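Local atomic coordinates of leucine aminopeptidase (Legionella pneumophila, PDB entry 5GNE), a protein that probably acts as a zinc-dependent aminopeptidase of the M28 family, removing residues from the N terminus of peptides. Residues 100-105 with 368-373; 107-112 with 216-221. All blocks are in the same frame, centred on the assembly; numbering follows the deposited sequence.

How the contacts relate
From the N terminus, the first of the four segments to appear is 100-105, on helix 99-106, which later receives the last helix, 355-373, in contact 1; that pairing closes a loop of 262 residues. The link that leaves helix 99-106 leads at once into helix 111-123, and on the way residues 107-112 lie against the end of helix 202-221 in contact 2, a smaller loop nested within the first. The two centres are about 12 Å apart, and they touch directly, Leu105 O resting 3.7 Å from Val218 CG1. Together they lay helix 99-106 and the link after it against helices 355-373 and 202-221, away from the two zinc ions.

Contact 1: 100-105 with 368-373; sequences AQVHSL and FIVELG
Gln101 meets Val370 through the base of its side chain: CB lies 4.0 Å from Val370 CG1, while the chain bends at chi2 (87°) and so turns CD off the straight course. A long polar residue suits this partly exposed margin, since CB can pack while the amide lies farther from Val370. Val102, one residue on, is buried. Its CG2 methyl does the touching, 3.6 Å from Val370 CG1 and 3.7 Å from Glu371 OE2, the glutamate side chain running at about a right angle to the valine. Glu371 is bent at chi2 (-73°), and its buried carboxylate has polar partners: OE1 accepts from Asn97 N, and OE2 bonds to His98 N and Tyr301 OH. The two amide bonds tie the residues just before helix 99-106 to the last helix, and Tyr301 joins helix 288-302 to the same carboxylate; such bonds would favour the ionised form, although burial opposes it. A turn farther along, Leu105 sends CD1 to within 3.5 Å of Val370 CG2. Val370 thus uses both branches, CG1 toward Gln101 and Val102 and CG2 toward Leu105; a compact, beta-branched side chain suits a place hemmed in by three neighbours. No hydrogen bond joins the two segments directly. Their axes approach to 9.5 Å and run nearly antiparallel, at 150°. On another side of helix 355-373, Phe368 and Leu372 pack on strands 185-191 and 259-264. This is apolar helix-on-helix packing on the outer side of an alpha/beta sandwich, with helix 355-373 lying between the central mixed sheet of the M28 peptidase fold and helix 99-106.

Contact 2: 107-112 with 216-221; sequences EQIDPA and ARVVFS
Gln108 comes closest to Val218, CA to CA 6.2 Å, where the link between helices 99-106 and 111-123 passes beside the last turns of helix 202-221. The Gln108 carbonyl oxygen receives NH2 of Arg217 at 3.0 Å, a weak bond with an N-H...O angle of 121°, the oxygen lying at the edge of the guanidinium near its plane. Arginine suits this place because its long chain, bent at chi3 (77°), carries NH2 out to a loop carbonyl. The stronger polar partner of NH2 is Glu214, one turn earlier on the same helix, which forms a salt bridge with it and also accepts from Asp110 N. Glu214 and Arg217 therefore hold the link from two points, in a region where helix 202-221 packs against the sheet of the M28 peptidase fold through Val219. Asp110 CB approaches the same NH2 obliquely, at 3.4 Å. CG of Asp110 is anti to the backbone N (chi1 -174°), and OD1 accepts from Ala112 N in a weak bond that caps the N terminus of helix 111-123; aspartate suits an N-cap because its short carboxylate can reach forward to an amide of the first turn. Val218 contributes its CG2 methyl, 3.9 Å from Gln108 O and 4.5 Å from Ile109 CG1, with Ile109 and Val218 both also packing on Leu366 of helix 355-373. At the other margin, the Gln108 amide lies beside the small Ser221, OE1 3.7 Å from Ser221 OG without a hydrogen bond between the segments there.

Contact 1: 100-105 with 368-373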
ATOM      1  N   ALA A 100     -28.189  -2.957   0.693  1.00 52.75           N
ATOM      2  CA  ALA A 100     -28.521  -3.615   1.961  1.00 44.31           C
ATOM      3  C   ALA A 100     -27.288  -4.244   2.563  1.00 50.21           C
ATOM      4  O   ALA A 100     -27.027  -4.088   3.758  1.00 50.34           O
ATOM      5  CB  ALA A 100     -29.581  -4.640   1.762  1.00 40.88           C
ATOM      6  N   GLN A 101     -26.521  -4.952   1.738  1.00 52.88           N
ATOM      7  CA  GLN A 101     -25.330  -5.611   2.248  1.00 50.68           C
ATOM      8  C   GLN A 101     -24.285  -4.611   2.732  1.00 48.95           C
ATOM      9  O   GLN A 101     -23.697  -4.789   3.801  1.00 55.98           O
ATOM     10  CB  GLN A 101     -24.732  -6.548   1.195  1.00 53.14           C
ATOM     11  CG  GLN A 101     -25.615  -7.761   0.847  1.00 60.62           C
ATOM     12  CD  GLN A 101     -26.634  -7.512  -0.246  1.00 66.24           C
ATOM     13  OE1 GLN A 101     -27.058  -6.380  -0.502  1.00 66.58           O
ATOM     14  NE2 GLN A 101     -27.050  -8.589  -0.888  1.00 70.36           N
ATOM     15  N   VAL A 102     -24.090  -3.537   1.975  1.00 46.01           N
ATOM     16  CA  VAL A 102     -23.124  -2.516   2.341  1.00 42.20           C
ATOM     17  C   VAL A 102     -23.490  -1.919   3.710  1.00 55.85           C
ATOM     18  O   VAL A 102     -22.630  -1.760   4.580  1.00 60.07           O
ATOM     19  CB  VAL A 102     -23.049  -1.421   1.241  1.00 55.75           C
ATOM     20  CG1 VAL A 102     -22.243  -0.210   1.710  1.00 34.69           C
ATOM     21  CG2 VAL A 102     -22.451  -2.013  -0.063  1.00 43.42           C
ATOM     22  N   HIS A 103     -24.761  -1.593   3.918  1.00 57.04           N
ATOM     23  CA  HIS A 103     -25.158  -1.053   5.213  1.00 61.19           C
ATOM     24  C   HIS A 103     -25.029  -2.062   6.346  1.00 54.06           C
ATOM     25  O   HIS A 103     -24.612  -1.687   7.430  1.00 51.58           O
ATOM     26  CB  HIS A 103     -26.566  -0.458   5.150  1.00 70.34           C
ATOM     27  CG  HIS A 103     -26.605   0.877   4.466  1.00 97.01           C
ATOM     28  ND1 HIS A 103     -26.600   1.021   3.094  1.00102.22           N
ATOM     29  CD2 HIS A 103     -26.584   2.135   4.972  1.00108.61           C
ATOM     30  CE1 HIS A 103     -26.609   2.305   2.785  1.00103.43           C
ATOM     31  NE2 HIS A 103     -26.598   3.003   3.907  1.00110.73           N
ATOM     32  N   SER A 104     -25.340  -3.330   6.102  1.00 51.17           N
ATOM     33  CA  SER A 104     -25.130  -4.360   7.128  1.00 48.88           C
ATOM     34  C   SER A 104     -23.689  -4.349   7.571  1.00 56.33           C
ATOM     35  O   SER A 104     -23.413  -4.438   8.762  1.00 62.87           O
ATOM     36  CB  SER A 104     -25.517  -5.754   6.645  1.00 59.44           C
ATOM     37  OG  SER A 104     -26.897  -5.810   6.374  1.00 79.59           O
ATOM     38  N   LEU A 105     -22.766  -4.243   6.617  1.00 48.55           N
ATOM     39  CA  LEU A 105     -21.351  -4.276   6.979  1.00 44.92           C
ATOM     40  C   LEU A 105     -20.938  -3.017   7.722  1.00 43.19           C
ATOM     41  O   LEU A 105     -20.143  -3.110   8.664  1.00 48.29           O
ATOM     42  CB  LEU A 105     -20.460  -4.505   5.754  1.00 37.38           C
ATOM     43  CG  LEU A 105     -20.723  -5.868   5.097  1.00 45.33           C
ATOM     44  CD1 LEU A 105     -19.511  -6.293   4.340  1.00 43.87           C
ATOM     45  CD2 LEU A 105     -21.027  -6.942   6.141  1.00 44.52           C
ATOM     46  N   PHE A 368     -16.342  -1.032  -1.318  1.00 36.89           N
ATOM     47  CA  PHE A 368     -15.466  -1.545  -2.359  1.00 36.90           C
ATOM     48  C   PHE A 368     -15.527  -3.071  -2.428  1.00 43.05           C
ATOM     49  O   PHE A 368     -15.805  -3.650  -3.472  1.00 47.19           O
ATOM     50  CB  PHE A 368     -14.054  -1.048  -2.083  1.00 41.25           C
ATOM     51  CG  PHE A 368     -13.079  -1.295  -3.188  1.00 43.84           C
ATOM     52  CD1 PHE A 368     -13.039  -0.471  -4.304  1.00 44.99           C
ATOM     53  CD2 PHE A 368     -12.129  -2.303  -3.062  1.00 33.65           C
ATOM     54  CE1 PHE A 368     -12.091  -0.693  -5.311  1.00 43.81           C
ATOM     55  CE2 PHE A 368     -11.193  -2.530  -4.049  1.00 37.33           C
ATOM     56  CZ  PHE A 368     -11.167  -1.719  -5.174  1.00 43.77           C
ATOM     57  N   ILE A 369     -15.299  -3.713  -1.289  1.00 44.43           N
ATOM     58  CA  ILE A 369     -15.331  -5.162  -1.209  1.00 38.08           C
ATOM     59  C   ILE A 369     -16.711  -5.746  -1.546  1.00 39.30           C
ATOM     60  O   ILE A 369     -16.813  -6.744  -2.244  1.00 39.92           O
ATOM     61  CB  ILE A 369     -14.901  -5.635   0.176  1.00 42.77           C
ATOM     62  CG1 ILE A 369     -13.396  -5.450   0.360  1.00 37.13           C
ATOM     63  CG2 ILE A 369     -15.205  -7.099   0.365  1.00 44.65           C
ATOM     64  CD1 ILE A 369     -12.961  -5.828   1.738  1.00 36.88           C
ATOM     65  N   VAL A 370     -17.786  -5.121  -1.083  1.00 38.27           N
ATOM     66  CA  VAL A 370     -19.112  -5.678  -1.352  1.00 36.64           C
ATOM     67  C   VAL A 370     -19.486  -5.498  -2.817  1.00 44.64           C
ATOM     68  O   VAL A 370     -19.928  -6.439  -3.480  1.00 53.05           O
ATOM     69  CB  VAL A 370     -20.207  -5.038  -0.459  1.00 41.65           C
ATOM     70  CG1 VAL A 370     -21.594  -5.432  -0.937  1.00 42.48           C
ATOM     71  CG2 VAL A 370     -20.021  -5.465   0.983  1.00 33.33           C
ATOM     72  N   GLU A 371     -19.355  -4.289  -3.337  1.00 44.10           N
ATOM     73  CA  GLU A 371     -19.852  -4.074  -4.679  1.00 49.98           C
ATOM     74  C   GLU A 371     -19.007  -4.784  -5.748  1.00 53.91           C
ATOM     75  O   GLU A 371     -19.548  -5.205  -6.780  1.00 49.42           O
ATOM     76  CB  GLU A 371     -19.993  -2.593  -4.961  1.00 37.93           C
ATOM     77  CG  GLU A 371     -20.982  -1.933  -3.993  1.00 41.68           C
ATOM     78  CD  GLU A 371     -22.434  -2.284  -4.283  1.00 48.27           C
ATOM     79  OE1 GLU A 371     -22.693  -3.061  -5.216  1.00 49.13           O
ATOM     80  OE2 GLU A 371     -23.336  -1.766  -3.596  1.00 49.14           O
ATOM     81  N   LEU A 372     -17.708  -4.946  -5.507  1.00 41.67           N
ATOM     82  CA  LEU A 372     -16.903  -5.794  -6.391  1.00 39.20           C
ATOM     83  C   LEU A 372     -17.076  -7.290  -6.058  1.00 46.39           C
ATOM     84  O   LEU A 372     -17.143  -8.139  -6.960  1.00 40.28           O
ATOM     85  CB  LEU A 372     -15.435  -5.398  -6.304  1.00 31.97           C
ATOM     86  CG  LEU A 372     -15.047  -4.086  -6.989  1.00 44.66           C
ATOM     87  CD1 LEU A 372     -13.601  -3.761  -6.735  1.00 37.50           C
ATOM     88  CD2 LEU A 372     -15.261  -4.231  -8.476  1.00 41.54           C
ATOM     89  N   GLY A 373     -17.148  -7.598  -4.761  1.00 41.96           N
ATOM     90  CA  GLY A 373     -17.198  -8.961  -4.254  1.00 39.30           C
ATOM     91  C   GLY A 373     -18.446  -9.736  -4.640  1.00 50.94           C
ATOM     92  O   GLY A 373     -18.429 -10.959  -4.733  1.00 50.97           O
TER

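Contact 2: 107-112 with 216-221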
ATOM      1  N   GLU A 107     -22.698  -1.235   9.790  1.00 52.46           N
ATOM      2  CA  GLU A 107     -23.190  -1.361  11.166  1.00 62.21           C
ATOM      3  C   GLU A 107     -22.323  -2.266  12.043  1.00 61.78           C
ATOM      4  O   GLU A 107     -22.468  -2.277  13.259  1.00 63.25           O
ATOM      5  CB  GLU A 107     -24.637  -1.875  11.164  1.00 59.26           C
ATOM      6  CG  GLU A 107     -25.642  -0.862  10.643  1.00 76.92           C
ATOM      7  CD  GLU A 107     -27.018  -1.466  10.393  1.00100.83           C
ATOM      8  OE1 GLU A 107     -27.630  -1.983  11.354  1.00115.74           O
ATOM      9  OE2 GLU A 107     -27.494  -1.409   9.234  1.00102.43           O
ATOM     10  N   GLN A 108     -21.416  -3.018  11.430  1.00 54.96           N
ATOM     11  CA  GLN A 108     -20.513  -3.857  12.199  1.00 49.12           C
ATOM     12  C   GLN A 108     -19.131  -3.249  12.393  1.00 50.11           C
ATOM     13  O   GLN A 108     -18.280  -3.845  13.045  1.00 56.43           O
ATOM     14  CB  GLN A 108     -20.390  -5.218  11.538  1.00 51.56           C
ATOM     15  CG  GLN A 108     -21.718  -5.896  11.386  1.00 64.89           C
ATOM     16  CD  GLN A 108     -21.600  -7.394  11.490  1.00 89.20           C
ATOM     17  OE1 GLN A 108     -21.305  -8.075  10.503  1.00 97.03           O
ATOM     18  NE2 GLN A 108     -21.797  -7.922  12.699  1.00 91.79           N
ATOM     19  N   ILE A 109     -18.894  -2.061  11.852  1.00 51.38           N
ATOM     20  CA  ILE A 109     -17.606  -1.427  12.076  1.00 53.31           C
ATOM     21  C   ILE A 109     -17.452  -1.080  13.536  1.00 63.99           C
ATOM     22  O   ILE A 109     -18.299  -0.389  14.104  1.00 64.56           O
ATOM     23  CB  ILE A 109     -17.417  -0.145  11.273  1.00 47.71           C
ATOM     24  CG1 ILE A 109     -17.358  -0.459   9.772  1.00 47.30           C
ATOM     25  CG2 ILE A 109     -16.153   0.572  11.732  1.00 43.08           C
ATOM     26  CD1 ILE A 109     -17.571   0.789   8.894  1.00 46.30           C
ATOM     27  N   ASP A 110     -16.386  -1.603  14.135  1.00 59.80           N
ATOM     28  CA  ASP A 110     -16.052  -1.353  15.525  1.00 57.36           C
ATOM     29  C   ASP A 110     -14.849  -0.400  15.638  1.00 55.15           C
ATOM     30  O   ASP A 110     -13.695  -0.837  15.635  1.00 56.97           O
ATOM     31  CB  ASP A 110     -15.776  -2.683  16.241  1.00 64.96           C
ATOM     32  CG  ASP A 110     -15.564  -2.514  17.746  1.00 85.38           C
ATOM     33  OD1 ASP A 110     -15.536  -1.362  18.229  1.00 94.16           O
ATOM     34  OD2 ASP A 110     -15.441  -3.538  18.456  1.00 90.90           O
ATOM     35  N   PRO A 111     -15.112   0.910  15.735  1.00 49.83           N
ATOM     36  CA  PRO A 111     -14.068   1.938  15.842  1.00 50.96           C
ATOM     37  C   PRO A 111     -13.024   1.694  16.946  1.00 57.90           C
ATOM     38  O   PRO A 111     -11.852   2.053  16.791  1.00 58.19           O
ATOM     39  CB  PRO A 111     -14.870   3.208  16.135  1.00 51.30           C
ATOM     40  CG  PRO A 111     -16.170   2.971  15.494  1.00 50.87           C
ATOM     41  CD  PRO A 111     -16.455   1.504  15.694  1.00 52.94           C
ATOM     42  N   ALA A 112     -13.441   1.096  18.052  1.00 60.06           N
ATOM     43  CA  ALA A 112     -12.502   0.796  19.127  1.00 63.54           C
ATOM     44  C   ALA A 112     -11.452  -0.220  18.668  1.00 60.20           C
ATOM     45  O   ALA A 112     -10.277  -0.133  19.038  1.00 59.62           O
ATOM     46  CB  ALA A 112     -13.240   0.280  20.351  1.00 69.09           C
ATOM     47  N   ALA A 216     -11.111  -6.782   7.231  1.00 40.48           N
ATOM     48  CA  ALA A 216     -11.014  -8.245   7.323  1.00 45.42           C
ATOM     49  C   ALA A 216     -11.910  -8.785   8.424  1.00 41.14           C
ATOM     50  O   ALA A 216     -12.576  -9.799   8.257  1.00 47.42           O
ATOM     51  CB  ALA A 216      -9.569  -8.693   7.553  1.00 44.76           C
ATOM     52  N   ARG A 217     -11.926  -8.114   9.557  1.00 42.18           N
ATOM     53  CA  ARG A 217     -12.689  -8.629  10.670  1.00 49.80           C
ATOM     54  C   ARG A 217     -14.191  -8.488  10.453  1.00 54.87           C
ATOM     55  O   ARG A 217     -14.958  -9.403  10.750  1.00 56.90           O
ATOM     56  CB  ARG A 217     -12.313  -7.872  11.936  1.00 55.43           C
ATOM     57  CG  ARG A 217     -13.017  -8.369  13.200  1.00 63.74           C
ATOM     58  CD  ARG A 217     -12.863  -7.368  14.351  1.00 53.74           C
ATOM     59  NE  ARG A 217     -13.769  -6.240  14.156  1.00 59.69           N
ATOM     60  CZ  ARG A 217     -15.093  -6.319  14.283  1.00 54.94           C
ATOM     61  NH1 ARG A 217     -15.656  -7.466  14.634  1.00 49.06           N
ATOM     62  NH2 ARG A 217     -15.853  -5.251  14.071  1.00 58.79           N
ATOM     63  N   VAL A 218     -14.614  -7.353   9.912  1.00 48.85           N
ATOM     64  CA  VAL A 218     -15.997  -7.206   9.482  1.00 48.39           C
ATOM     65  C   VAL A 218     -16.424  -8.296   8.492  1.00 51.94           C
ATOM     66  O   VAL A 218     -17.453  -8.944   8.685  1.00 60.94           O
ATOM     67  CB  VAL A 218     -16.235  -5.818   8.884  1.00 47.75           C
ATOM     68  CG1 VAL A 218     -17.607  -5.758   8.231  1.00 39.69           C
ATOM     69  CG2 VAL A 218     -16.119  -4.776   9.988  1.00 38.69           C
ATOM     70  N   VAL A 219     -15.610  -8.532   7.472  1.00 47.59           N
ATOM     71  CA  VAL A 219     -15.873  -9.600   6.509  1.00 46.50           C
ATOM     72  C   VAL A 219     -16.004 -10.985   7.183  1.00 58.90           C
ATOM     73  O   VAL A 219     -16.901 -11.748   6.846  1.00 57.43           O
ATOM     74  CB  VAL A 219     -14.764  -9.661   5.432  1.00 42.94           C
ATOM     75  CG1 VAL A 219     -14.840 -10.960   4.663  1.00 43.75           C
ATOM     76  CG2 VAL A 219     -14.861  -8.464   4.478  1.00 37.27           C
ATOM     77  N   PHE A 220     -15.163 -11.290   8.170  1.00 59.67           N
ATOM     78  CA  PHE A 220     -15.272 -12.574   8.874  1.00 55.03           C
ATOM     79  C   PHE A 220     -16.592 -12.686   9.635  1.00 64.32           C
ATOM     80  O   PHE A 220     -17.190 -13.766   9.716  1.00 59.93           O
ATOM     81  CB  PHE A 220     -14.114 -12.798   9.863  1.00 51.57           C
ATOM     82  CG  PHE A 220     -12.831 -13.293   9.233  1.00 46.12           C
ATOM     83  CD1 PHE A 220     -12.800 -14.480   8.550  1.00 51.52           C
ATOM     84  CD2 PHE A 220     -11.646 -12.601   9.389  1.00 57.86           C
ATOM     85  CE1 PHE A 220     -11.619 -14.944   7.987  1.00 60.38           C
ATOM     86  CE2 PHE A 220     -10.462 -13.063   8.831  1.00 45.93           C
ATOM     87  CZ  PHE A 220     -10.448 -14.228   8.136  1.00 50.43           C
ATOM     88  N   SER A 221     -17.033 -11.576  10.210  1.00 64.45           N
ATOM     89  CA  SER A 221     -18.265 -11.564  10.994  1.00 69.63           C
ATOM     90  C   SER A 221     -19.514 -11.345  10.125  1.00 65.47           C
ATOM     91  O   SER A 221     -20.629 -11.414  10.620  1.00 74.42           O
ATOM     92  CB  SER A 221     -18.182 -10.508  12.090  1.00 68.24           C
ATOM     93  OG  SER A 221     -17.987  -9.236  11.517  1.00 83.09           O
TER